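Local coordinates for surface glycan binding protein B (Bacteroides ovatus, PDB 6E57), which binds mixed-linkage beta-glucan and, as a surface glycan-binding protein of a human gut symbiont, probably helps to capture this cereal polysaccharide at the cell surface, at residues A[317-321]-A[322-326]; A[334-337]-A[338-342]; A[342-345]-A[346-350]. All coordinates share one frame; numbering follows the deposited sequence.

Contact 1 (A[317-321]-A[322-326]); sequences HHYVS and WDKPD. With BGC (beta-D-glucopyranose), chain E; PO4 (phosphate ion), chain K.
Ser-321 meets Asp-323 and Lys-324 through polar bonds that turn the chain away from strand 317-321. Its OG accepts the backbone N of Asp-323 at 3.2 Å, with an N-H...O angle of 151°, the bond that defines an ST turn. Its carbonyl O accepts the N of Lys-324 at 3.3 Å, an i to i+3 backbone bond round the turn. OG, placed anti to its own backbone N (chi1 171°), is also hydrogen-bonded to ND1 of His-410, so that hydroxyl is shared between the turn and a separate part of the chain. Apolar contact across the turn is slight: Lys-324, bent at its last torsion, lays CE at the edge of the Tyr-319 ring, 4.2 Å from CD2, the two side chains crossing at about a right angle.

The turn belongs to the glycan pocket, in which Trp-322, Asp-323 and Asp-326 take part with Lys-331, Tyr-371 and Trp-372. Here the indole of Trp-322 serves as an aromatic platform: a glucose unit lies over one face, with its C2 3.8 Å above the ring centre. The same sugar donates from O6 to the carbonyl O of Trp-322 at 3.2 Å, while NE1 of the indole is bonded to Tyr-362. Were this indole cut back to alanine, the glucose would probably lose its stacking surface and Tyr-362 its NE1 partner.

A phosphate, probably from the crystallisation liquor, lies beside Tyr-319 and Ser-321: Tyr-319 OH donates to its O3 at 2.7 Å, in the plane of the ring.

Contact 2 (A[334-337]-A[338-342]); sequences GLIP and MDVFA
Ile-336 and Pro-337 pack against the first turn of the short helix 338-343, each fitting its own part of that turn as the loop after strand 317-321 runs into it. The main bump is the CG2 methyl of Ile-336. With CG1 beside the backbone N (chi1 -57°), CG2 is left to project into the hollow between Val-340 and Phe-341, where it meets Val-340 CG1 at 3.9 Å and CE2 of the phenyl ring at 3.4 Å. The isoleucine and phenylalanine side chains cross at about a right angle, and the methyl comes to the ring obliquely, neither over its face nor at its edge. Leu-313 and Trp-314 of strand 299-315 also touch Ile-336, and Phe-341 stacks on Phe-405; the bump therefore belongs to the seam between the helix and the beta structure beneath it.

A second, shallower fit lies nearer the surface. The ring of Pro-337 rests against Val-340 and Asp-339 at once: its CG is 4.0 Å from CG2 of Val-340 and 3.6 Å from OD1 of Asp-339. The acid is turned in this direction because its CG stands between the backbone N and the carbonyl carbon (chi1 60°), which folds the carboxylate back beside the proline.

In the backbone, Pro-337 O accepts the N of Val-340 at 3.2 Å, and Met-338 O accepts both the N of Ala-342 and NE2 of Gln-400 from helix 393-401. The same Pro-337 O also lies at the edge of the Phe-341 ring, near its plane, 4.0 Å from CD2.

Contact 3 (A[342-345]-A[346-350]); sequences AGIT and AGSTL
Thr-345 and Ser-348 close a type II beta turn that links helix 338-343 to strand 349-356. The tight part lies inside this turn and is centred on one acceptor, the carbonyl O of Thr-345. The backbone N of Ser-348 donates to it at 3.2 Å with an N-H...O angle of 150°, and this bond is what holds the turn closed. With its OG beside the backbone N (chi1 -53°), the serine side chain folds back over the turn instead of extending from it. That brings the hydroxyl to the same oxygen as well, but the separation in the model is too short to be relied on, and this second bond remains doubtful.

The outer side is looser. Ala-346 and Gly-347 form the exposed bend, and the phi of 102° at Gly-347 is one that glycine accommodates without a side chain pressing on the preceding carbonyl oxygen. Ala-346 does reach Gln-393 and Leu-396 of helix 393-401, its methyl pointing away from residues 342-345 overall. Gly-347 and Ser-348 are also backbone-bonded with Leu-391, just past strand 385-390.

A small apolar contact adds to the tight part. Ile-344, itself against Leu-396, brings CG2 to 3.7 Å from CB of Ser-348.

Along the chain the three contacts run in series, from glycan pocket to helix to returning strand. Contact 1 is polar and ligand-facing, mixing buried and exposed residues. Contact 2 is chiefly apolar, with two buried side chains fitted against beta structure and an exposed rim. Contact 3, a surface contact with no buried residue among those that touch, relies on one backbone acceptor. Contacts 2 and 3 share Ala-342 and helix 338-343, and pack together where Phe-341 CE1 comes 4.2 Å from Leu-350 CD2. Contact 1 joins contact 2 through His-318 ND1, 3.6 Å from Leu-335 CD1, whereas contacts 1 and 3 stay about 13 Å apart at their nearest atoms.

Contact 1 (A[317-321]-A[322-326])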
# COMPACT_ATOMS: atom_id res chain seq x y z
N HIS A 317 -2.18 25.72 26.72
CA HIS A 317 -0.78 25.84 26.33
C HIS A 317 0.11 25.66 27.57
O HIS A 317 0.51 26.65 28.20
CB HIS A 317 -0.54 27.17 25.61
CG HIS A 317 0.84 27.34 25.07
ND1 HIS A 317 1.30 26.60 24.00
CD2 HIS A 317 1.84 28.17 25.42
CE1 HIS A 317 2.54 26.96 23.72
NE2 HIS A 317 2.89 27.92 24.58
N HIS A 318 0.40 24.40 27.90
CA HIS A 318 1.00 24.01 29.18
C HIS A 318 2.40 23.42 28.97
O HIS A 318 2.55 22.34 28.42
CB HIS A 318 0.08 23.01 29.89
CG HIS A 318 0.57 22.64 31.25
ND1 HIS A 318 0.19 23.35 32.37
CD2 HIS A 318 1.40 21.67 31.66
CE1 HIS A 318 0.77 22.81 33.43
NE2 HIS A 318 1.52 21.78 33.02
N TYR A 319 3.43 24.13 29.47
CA TYR A 319 4.82 23.72 29.33
C TYR A 319 5.09 22.51 30.23
O TYR A 319 4.51 22.40 31.31
CB TYR A 319 5.78 24.86 29.69
CG TYR A 319 7.23 24.53 29.44
CD1 TYR A 319 7.70 24.30 28.15
CD2 TYR A 319 8.14 24.41 30.48
CE1 TYR A 319 9.02 23.98 27.90
CE2 TYR A 319 9.47 24.09 30.25
CZ TYR A 319 9.91 23.87 28.96
OH TYR A 319 11.22 23.55 28.71
N VAL A 320 5.98 21.63 29.77
CA VAL A 320 6.38 20.42 30.48
C VAL A 320 7.91 20.37 30.56
O VAL A 320 8.58 20.42 29.53
CB VAL A 320 5.83 19.16 29.79
CG1 VAL A 320 6.28 17.89 30.50
CG2 VAL A 320 4.32 19.20 29.66
N SER A 321 8.45 20.25 31.78
CA SER A 321 9.88 20.05 31.98
C SER A 321 10.14 19.34 33.32
O SER A 321 9.81 19.86 34.37
CB SER A 321 10.63 21.34 31.92
OG SER A 321 11.98 21.15 32.33
N TRP A 322 10.78 18.18 33.23
CA TRP A 322 11.12 17.38 34.39
C TRP A 322 12.36 17.95 35.11
O TRP A 322 12.82 17.37 36.09
CB TRP A 322 11.31 15.91 34.00
CG TRP A 322 12.15 15.66 32.78
CD1 TRP A 322 13.17 16.44 32.30
CD2 TRP A 322 12.06 14.53 31.89
NE1 TRP A 322 13.70 15.88 31.17
CE2 TRP A 322 13.04 14.71 30.90
CE3 TRP A 322 11.25 13.40 31.84
CZ2 TRP A 322 13.23 13.79 29.87
CZ3 TRP A 322 11.43 12.49 30.82
CH2 TRP A 322 12.41 12.69 29.85
N ASP A 323 12.89 19.07 34.62
CA ASP A 323 13.93 19.85 35.31
C ASP A 323 13.32 20.62 36.49
O ASP A 323 13.95 20.74 37.54
CB ASP A 323 14.63 20.84 34.37
CG ASP A 323 15.48 20.19 33.30
OD1 ASP A 323 15.93 19.04 33.52
OD2 ASP A 323 15.71 20.84 32.26
N LYS A 324 12.11 21.15 36.29
CA LYS A 324 11.43 21.98 37.28
C LYS A 324 11.20 21.18 38.56
O LYS A 324 11.04 19.96 38.51
CB LYS A 324 10.12 22.53 36.69
CG LYS A 324 10.31 23.55 35.58
CD LYS A 324 9.04 24.27 35.17
CE LYS A 324 9.29 25.50 34.33
NZ LYS A 324 9.99 26.56 35.09
N PRO A 325 11.19 21.83 39.74
CA PRO A 325 11.10 21.12 41.02
C PRO A 325 9.72 20.48 41.27
O PRO A 325 8.72 20.92 40.70
CB PRO A 325 11.38 22.22 42.05
CG PRO A 325 10.92 23.49 41.38
CD PRO A 325 11.26 23.29 39.92
N ASP A 326 9.70 19.44 42.11
CA ASP A 326 8.46 18.79 42.54
C ASP A 326 7.51 19.86 43.09
O ASP A 326 7.92 20.71 43.88
CB ASP A 326 8.72 17.73 43.61
CG ASP A 326 9.46 16.50 43.11
OD1 ASP A 326 8.86 15.73 42.33
OD2 ASP A 326 10.63 16.33 43.50
C2 BGC E . 14.49 11.95 33.48
C3 BGC E . 15.89 12.41 33.07
C4 BGC E . 16.08 13.88 33.38
C5 BGC E . 15.77 14.11 34.86
C6 BGC E . 15.98 15.56 35.27
C1 BGC E . 14.19 12.34 34.92
O2 BGC E . 14.40 10.53 33.32
O3 BGC E . 16.06 12.20 31.67
O4 BGC E . 17.42 14.27 33.05
O5 BGC E . 14.41 13.73 35.13
O6 BGC E . 15.52 15.73 36.62
P PO4 K . 13.47 24.48 32.08
O1 PO4 K . 14.90 24.01 32.02
O2 PO4 K . 12.82 23.96 33.33
O3 PO4 K . 12.71 23.97 30.87
O4 PO4 K . 13.45 25.99 32.08

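Contact 2 (A[334-337]-A[338-342])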
# COMPACT_ATOMS: atom_id res chain seq x y z
N GLY A 334 -0.58 17.36 34.39
CA GLY A 334 -1.74 16.73 35.04
C GLY A 334 -3.01 17.16 34.35
O GLY A 334 -3.19 16.91 33.16
N LEU A 335 -3.91 17.81 35.09
CA LEU A 335 -4.95 18.71 34.54
C LEU A 335 -6.10 17.96 33.85
O LEU A 335 -7.13 18.57 33.58
CB LEU A 335 -4.30 19.73 33.58
CG LEU A 335 -3.31 20.70 34.23
CD1 LEU A 335 -2.90 21.79 33.26
CD2 LEU A 335 -3.88 21.31 35.50
N ILE A 336 -5.96 16.66 33.58
CA ILE A 336 -7.13 15.83 33.29
C ILE A 336 -7.31 14.86 34.46
O ILE A 336 -6.49 13.98 34.67
CB ILE A 336 -7.01 15.09 31.94
CG1 ILE A 336 -6.79 16.06 30.78
CG2 ILE A 336 -8.23 14.21 31.71
CD1 ILE A 336 -6.57 15.38 29.45
N PRO A 337 -8.39 15.03 35.26
CA PRO A 337 -8.58 14.20 36.45
C PRO A 337 -8.92 12.74 36.11
O PRO A 337 -9.37 12.43 35.01
CB PRO A 337 -9.73 14.90 37.20
CG PRO A 337 -10.46 15.71 36.16
CD PRO A 337 -9.44 16.04 35.09
N MET A 338 -8.71 11.85 37.10
CA MET A 338 -8.85 10.40 36.96
C MET A 338 -10.27 10.01 36.52
O MET A 338 -10.44 9.05 35.76
CB MET A 338 -8.55 9.70 38.28
CG MET A 338 -7.09 9.74 38.67
SD MET A 338 -6.76 8.93 40.26
CE MET A 338 -7.11 7.23 39.84
N ASP A 339 -11.28 10.74 37.02
CA ASP A 339 -12.69 10.37 36.80
C ASP A 339 -13.04 10.48 35.31
O ASP A 339 -13.94 9.77 34.85
CB ASP A 339 -13.64 11.15 37.72
CG ASP A 339 -13.63 12.66 37.57
OD1 ASP A 339 -12.92 13.17 36.68
OD2 ASP A 339 -14.33 13.32 38.36
N VAL A 340 -12.33 11.33 34.57
CA VAL A 340 -12.52 11.45 33.11
C VAL A 340 -12.03 10.16 32.43
O VAL A 340 -12.72 9.61 31.58
CB VAL A 340 -11.79 12.69 32.54
CG1 VAL A 340 -11.79 12.68 31.02
CG2 VAL A 340 -12.36 13.99 33.07
N PHE A 341 -10.85 9.70 32.83
CA PHE A 341 -10.24 8.49 32.25
C PHE A 341 -11.03 7.24 32.66
O PHE A 341 -11.07 6.27 31.92
CB PHE A 341 -8.77 8.39 32.64
CG PHE A 341 -7.85 9.19 31.75
CD1 PHE A 341 -7.33 8.63 30.59
CD2 PHE A 341 -7.54 10.51 32.04
CE1 PHE A 341 -6.50 9.36 29.76
CE2 PHE A 341 -6.71 11.24 31.21
CZ PHE A 341 -6.19 10.67 30.07
N ALA A 342 -11.66 7.27 33.84
CA ALA A 342 -12.46 6.14 34.33
C ALA A 342 -13.64 5.88 33.38
O ALA A 342 -14.12 4.75 33.28
CB ALA A 342 -12.93 6.42 35.74

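Contact 3 (A[342-345]-A[346-350])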
# COMPACT_ATOMS: atom_id res chain seq x y z
N ALA A 342 -11.66 7.27 33.84
CA ALA A 342 -12.46 6.14 34.33
C ALA A 342 -13.64 5.88 33.38
O ALA A 342 -14.12 4.75 33.28
CB ALA A 342 -12.93 6.42 35.74
N GLY A 343 -14.11 6.92 32.69
CA GLY A 343 -15.27 6.86 31.81
C GLY A 343 -14.94 6.40 30.40
O GLY A 343 -15.83 5.98 29.67
N ILE A 344 -13.66 6.48 30.01
CA ILE A 344 -13.24 6.13 28.65
C ILE A 344 -13.34 4.61 28.48
O ILE A 344 -12.90 3.86 29.35
CB ILE A 344 -11.82 6.65 28.36
CG1 ILE A 344 -11.78 8.19 28.33
CG2 ILE A 344 -11.28 6.05 27.07
CD1 ILE A 344 -10.39 8.77 28.30
N THR A 345 -13.91 4.18 27.34
CA THR A 345 -14.07 2.76 27.01
C THR A 345 -12.81 2.25 26.29
O THR A 345 -12.23 2.96 25.47
CB THR A 345 -15.32 2.52 26.17
OG1 THR A 345 -15.12 3.14 24.90
CG2 THR A 345 -16.59 3.06 26.81
N ALA A 346 -12.41 1.02 26.60
CA ALA A 346 -11.23 0.39 26.02
C ALA A 346 -11.35 0.39 24.49
O ALA A 346 -12.43 0.14 23.95
CB ALA A 346 -11.07 -1.01 26.56
N GLY A 347 -10.24 0.68 23.82
CA GLY A 347 -10.18 0.73 22.36
C GLY A 347 -10.21 2.15 21.83
O GLY A 347 -9.92 2.38 20.65
N SER A 348 -10.56 3.11 22.69
CA SER A 348 -10.63 4.52 22.33
C SER A 348 -9.22 5.04 22.04
O SER A 348 -8.24 4.55 22.61
CB SER A 348 -11.29 5.31 23.42
OG SER A 348 -12.54 4.75 23.76
N THR A 349 -9.15 6.04 21.15
CA THR A 349 -7.89 6.64 20.73
C THR A 349 -7.72 8.00 21.43
O THR A 349 -8.49 8.92 21.18
CB THR A 349 -7.85 6.83 19.21
OG1 THR A 349 -8.17 5.59 18.60
CG2 THR A 349 -6.49 7.30 18.72
N LEU A 350 -6.70 8.08 22.30
CA LEU A 350 -6.29 9.34 22.90
C LEU A 350 -5.33 10.03 21.93
O LEU A 350 -4.52 9.36 21.29
CB LEU A 350 -5.62 9.07 24.25
CG LEU A 350 -5.37 10.30 25.12
CD1 LEU A 350 -6.65 10.79 25.77
CD2 LEU A 350 -4.33 10.01 26.19